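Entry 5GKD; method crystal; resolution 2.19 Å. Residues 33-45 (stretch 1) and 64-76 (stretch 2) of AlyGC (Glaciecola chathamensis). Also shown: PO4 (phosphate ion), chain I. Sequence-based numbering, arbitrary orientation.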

# COMPACT_ATOMS: atom_id res chain seq x y z
N ASP A 33 15.98 -12.36 18.28
CA ASP A 33 16.55 -12.71 16.98
C ASP A 33 17.36 -14.00 17.05
O ASP A 33 18.46 -14.09 16.52
N PHE A 34 16.82 -15.01 17.72
CA PHE A 34 17.49 -16.29 17.93
C PHE A 34 16.88 -17.33 16.99
O PHE A 34 15.82 -17.88 17.28
N GLU A 35 17.57 -17.62 15.89
CA GLU A 35 17.19 -18.68 14.96
C GLU A 35 17.82 -19.99 15.45
O GLU A 35 18.99 -20.25 15.21
N VAL A 36 17.03 -20.81 16.13
CA VAL A 36 17.52 -22.01 16.80
C VAL A 36 17.54 -23.15 15.79
O VAL A 36 16.52 -23.48 15.20
N LEU A 37 18.71 -23.76 15.60
CA LEU A 37 18.83 -25.00 14.85
C LEU A 37 19.23 -26.07 15.84
O LEU A 37 20.38 -26.10 16.30
N PHE A 38 18.28 -26.93 16.19
CA PHE A 38 18.46 -28.01 17.16
C PHE A 38 18.68 -29.27 16.35
O PHE A 38 17.75 -29.98 15.99
N GLU A 39 19.95 -29.55 16.05
CA GLU A 39 20.33 -30.65 15.17
C GLU A 39 21.26 -31.55 15.96
O GLU A 39 22.40 -31.17 16.25
N ALA A 40 20.75 -32.72 16.31
CA ALA A 40 21.44 -33.66 17.18
C ALA A 40 20.82 -35.03 16.96
O ALA A 40 19.84 -35.20 16.24
N LYS A 41 21.40 -36.03 17.62
CA LYS A 41 20.92 -37.40 17.50
C LYS A 41 20.87 -37.99 18.90
O LYS A 41 21.88 -38.42 19.45
N GLY A 42 19.69 -37.96 19.49
CA GLY A 42 19.46 -38.70 20.70
C GLY A 42 19.28 -40.18 20.43
O GLY A 42 19.51 -40.69 19.33
N ASN A 43 18.80 -40.84 21.46
CA ASN A 43 18.68 -42.28 21.59
C ASN A 43 17.23 -42.60 21.89
O ASN A 43 16.57 -41.85 22.60
N GLU A 44 16.77 -43.76 21.43
CA GLU A 44 15.43 -44.20 21.82
C GLU A 44 15.25 -44.20 23.33
O GLU A 44 14.22 -43.77 23.85
N ASN A 45 16.25 -44.65 24.07
CA ASN A 45 16.16 -44.59 25.53
C ASN A 45 16.63 -43.26 26.11
O ASN A 45 16.23 -42.91 27.23
N SER A 64 13.10 -14.73 15.63
CA SER A 64 13.48 -16.02 16.17
C SER A 64 12.67 -17.11 15.51
O SER A 64 11.57 -16.87 15.00
N ASN A 65 13.21 -18.33 15.52
CA ASN A 65 12.49 -19.49 15.02
C ASN A 65 13.20 -20.73 15.55
O ASN A 65 14.17 -20.64 16.30
N LEU A 66 12.69 -21.90 15.16
CA LEU A 66 13.21 -23.17 15.67
C LEU A 66 13.16 -24.23 14.58
O LEU A 66 12.13 -24.39 13.91
N ARG A 67 14.28 -24.93 14.39
CA ARG A 67 14.34 -26.06 13.48
C ARG A 67 14.88 -27.25 14.24
O ARG A 67 15.86 -27.13 14.98
N LEU A 68 14.21 -28.40 14.09
CA LEU A 68 14.69 -29.67 14.61
C LEU A 68 15.25 -30.50 13.47
O LEU A 68 14.67 -30.54 12.38
N ALA A 69 16.38 -31.17 13.71
CA ALA A 69 16.98 -32.01 12.67
C ALA A 69 17.69 -33.18 13.32
O ALA A 69 18.41 -32.99 14.30
N GLY A 70 17.49 -34.39 12.79
CA GLY A 70 18.05 -35.57 13.43
C GLY A 70 16.98 -36.50 13.98
O GLY A 70 15.97 -36.71 13.34
N GLU A 71 17.17 -37.03 15.18
CA GLU A 71 16.17 -37.94 15.72
C GLU A 71 16.27 -38.00 17.23
O GLU A 71 17.31 -37.67 17.82
N HIS A 72 15.17 -38.43 17.86
CA HIS A 72 15.07 -38.57 19.30
C HIS A 72 15.40 -37.27 20.03
O HIS A 72 16.14 -37.23 21.01
N LEU A 73 14.80 -36.19 19.56
CA LEU A 73 14.92 -34.88 20.18
C LEU A 73 13.64 -34.51 20.90
O LEU A 73 12.55 -34.96 20.53
N ILE A 74 13.77 -33.68 21.93
CA ILE A 74 12.64 -33.09 22.63
C ILE A 74 12.91 -31.60 22.82
O ILE A 74 14.00 -31.22 23.24
N VAL A 75 11.92 -30.76 22.51
CA VAL A 75 11.99 -29.33 22.77
C VAL A 75 10.80 -28.95 23.66
O VAL A 75 9.66 -29.31 23.34
N SER A 76 11.06 -28.22 24.75
CA SER A 76 9.97 -27.89 25.66
C SER A 76 10.23 -26.60 26.41
O SER A 76 11.37 -26.17 26.60

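Strand 35-41 runs parallel to strand 65-69, in register, so side chains meet their cross-strand partners on two faces of the sheet, one apolar and one largely polar.

Val36, Phe38, Leu66 and Leu68 share the apolar face. Val36 (t) sets CG1 3.6 Å from Leu66 CD1; Leu66 (t, p) reaches back far enough to place that CD1 4.3 Å from Phe38 CB. The big bump is Phe38, chi1 t, chi2 38°. The chain turns at Gly70, and strand 73-76 supplies the hollow for the Phe38 ring: Phe38 CE2 lies 3.7 Å from Leu73 CB and 3.6 Å from Ile74 O, Phe38 CD2 lies 3.6 Å from Val75 CG2, and Leu68 CG borders the ring edge. Leu73 (m, t) also sets CD2 3.8 Å from Ala40 CB, a small residue beside a branched one.

On the other face, Glu35, Leu37 and Glu39 pair with Asn65, Arg67 and Ala69. Arg67 (m, t, m) extends its guanidinium with one face covered by Leu37 CD2, while NH1 and NH2 hydrogen-bond O3 (2.8 Å) and O1 (2.7 Å) of a phosphate ion, probably from the crystallisation liquor. Waters fill the polar gaps: one links Glu35 O to Arg67 NH2, another joins Glu35 OE1 to Asn65 ND2, and a third gathers Asn65 OD1, Arg67 NE and, weakly, Val36 O. Glu39 CB and Ala69 CB meet at 3.8 Å.

At the start, Ser64 (m) accepts a hydrogen bond at OG from Phe34 N, 2.8 Å. Near the far end, Lys41 CD packs against Glu71 CG at 3.7 Å. His72 (m) points in, with Asn43 C and Glu44 CA over one ring face. Two glycines sit where a side chain would not fit: a CB on Gly42 would strike His72 O, and one on Gly70 would strike Ala40 O and, at these backbone angles, the carbonyl O of Ala69.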

# COMPACT_ATOMS: atom_id res chain seq x y z
CB ASP A 33 17.43 -11.57 16.45
CG ASP A 33 16.68 -10.24 16.32
OD1 ASP A 33 15.45 -10.24 16.15
OD2 ASP A 33 17.35 -9.20 16.38
CB PHE A 34 17.37 -16.72 19.39
CG PHE A 34 18.27 -17.88 19.76
CD1 PHE A 34 19.30 -18.28 18.92
CD2 PHE A 34 18.07 -18.56 20.94
CE1 PHE A 34 20.12 -19.33 19.28
CE2 PHE A 34 18.89 -19.63 21.28
CZ PHE A 34 19.91 -20.01 20.45
CB GLU A 35 17.64 -18.36 13.54
CG GLU A 35 16.92 -17.18 12.93
CD GLU A 35 17.37 -16.87 11.51
OE1 GLU A 35 17.03 -17.64 10.58
OE2 GLU A 35 18.04 -15.84 11.32
CB VAL A 36 16.64 -22.37 18.00
CG1 VAL A 36 17.14 -23.65 18.65
CG2 VAL A 36 16.59 -21.22 19.00
CB LEU A 37 19.84 -24.88 13.70
CG LEU A 37 20.16 -26.17 12.93
CD1 LEU A 37 18.89 -26.82 12.42
CD2 LEU A 37 21.13 -25.92 11.77
CB PHE A 38 17.24 -28.13 18.06
CG PHE A 38 17.43 -29.10 19.20
CD1 PHE A 38 18.64 -29.20 19.85
CD2 PHE A 38 16.39 -29.88 19.63
CE1 PHE A 38 18.79 -30.08 20.90
CE2 PHE A 38 16.54 -30.76 20.69
CZ PHE A 38 17.73 -30.86 21.32
CB GLU A 39 21.00 -30.13 13.90
CG GLU A 39 21.59 -31.25 13.04
CD GLU A 39 21.94 -30.79 11.65
OE1 GLU A 39 21.84 -31.62 10.72
OE2 GLU A 39 22.33 -29.62 11.50
CB ALA A 40 21.34 -33.23 18.64
CB LYS A 41 21.80 -38.22 16.59
CG LYS A 41 21.83 -37.68 15.17
CD LYS A 41 21.07 -38.57 14.16
CE LYS A 41 21.14 -38.04 12.74
NZ LYS A 41 22.52 -37.85 12.26
CB ASN A 43 19.51 -42.76 22.79
CG ASN A 43 20.26 -43.97 22.53
OD1 ASN A 43 21.20 -43.97 21.81
ND2 ASN A 43 19.90 -45.03 23.13
CB GLU A 44 15.13 -45.57 21.22
CG GLU A 44 13.67 -45.99 21.37
CD GLU A 44 13.35 -47.29 20.64
OE1 GLU A 44 14.06 -47.61 19.66
OE2 GLU A 44 12.40 -47.98 21.05
CB ASN A 45 16.99 -45.72 26.16
CG ASN A 45 16.49 -47.11 25.77
OD1 ASN A 45 15.32 -47.44 25.97
ND2 ASN A 45 17.39 -47.91 25.19
CB SER A 64 13.25 -16.08 17.68
OG SER A 64 14.11 -15.23 18.39
CB ASN A 65 12.36 -19.47 13.49
CG ASN A 65 13.71 -19.56 12.77
OD1 ASN A 65 14.71 -19.99 13.34
ND2 ASN A 65 13.73 -19.16 11.51
CB LEU A 66 12.42 -23.64 16.89
CG LEU A 66 12.63 -25.08 17.38
CD1 LEU A 66 14.06 -25.32 17.82
CD2 LEU A 66 11.67 -25.40 18.52
CB ARG A 67 15.22 -25.75 12.26
CG ARG A 67 14.57 -24.77 11.27
CD ARG A 67 15.50 -24.41 10.13
NE ARG A 67 16.67 -23.68 10.59
CZ ARG A 67 17.82 -23.58 9.93
NH1 ARG A 67 17.98 -24.19 8.76
NH2 ARG A 67 18.81 -22.87 10.45
CB LEU A 68 13.58 -30.46 15.30
CG LEU A 68 13.05 -29.97 16.64
CD1 LEU A 68 12.09 -28.80 16.44
CD2 LEU A 68 12.38 -31.10 17.43
CB ALA A 69 17.95 -31.19 11.81
CB GLU A 71 16.30 -39.35 15.12
CG GLU A 71 17.71 -39.89 15.11
CD GLU A 71 17.77 -41.35 14.67
OE1 GLU A 71 16.81 -41.82 14.03
OE2 GLU A 71 18.76 -42.03 15.00
CB HIS A 72 15.95 -39.74 19.78
CG HIS A 72 15.50 -41.05 19.21
ND1 HIS A 72 14.36 -41.70 19.64
CD2 HIS A 72 16.01 -41.81 18.21
CE1 HIS A 72 14.20 -42.81 18.94
NE2 HIS A 72 15.18 -42.90 18.07
CB LEU A 73 15.24 -33.80 19.13
CG LEU A 73 16.34 -34.19 18.15
CD1 LEU A 73 16.48 -33.15 17.04
CD2 LEU A 73 17.68 -34.39 18.87
CB ILE A 74 12.40 -33.75 23.99
CG1 ILE A 74 12.25 -35.27 23.83
CG2 ILE A 74 11.17 -33.15 24.64
CD1 ILE A 74 12.05 -35.97 25.16
CB VAL A 75 11.97 -28.51 21.48
CG1 VAL A 75 12.01 -27.03 21.80
CG2 VAL A 75 13.11 -28.89 20.56
CB SER A 76 9.72 -29.02 26.66
OG SER A 76 10.79 -29.14 27.57
P PO4 I . 21.36 -23.36 7.67
O1 PO4 I . 20.98 -22.48 8.84
O2 PO4 I . 22.80 -23.80 7.81
O3 PO4 I . 20.48 -24.59 7.60
O4 PO4 I . 21.19 -22.56 6.41
O HOH W 1 19.94 -21.06 12.47
O HOH W 2 16.44 -20.14 10.09
O HOH W 3 16.56 -21.99 12.83
O HOH W 4 19.87 -42.98 17.54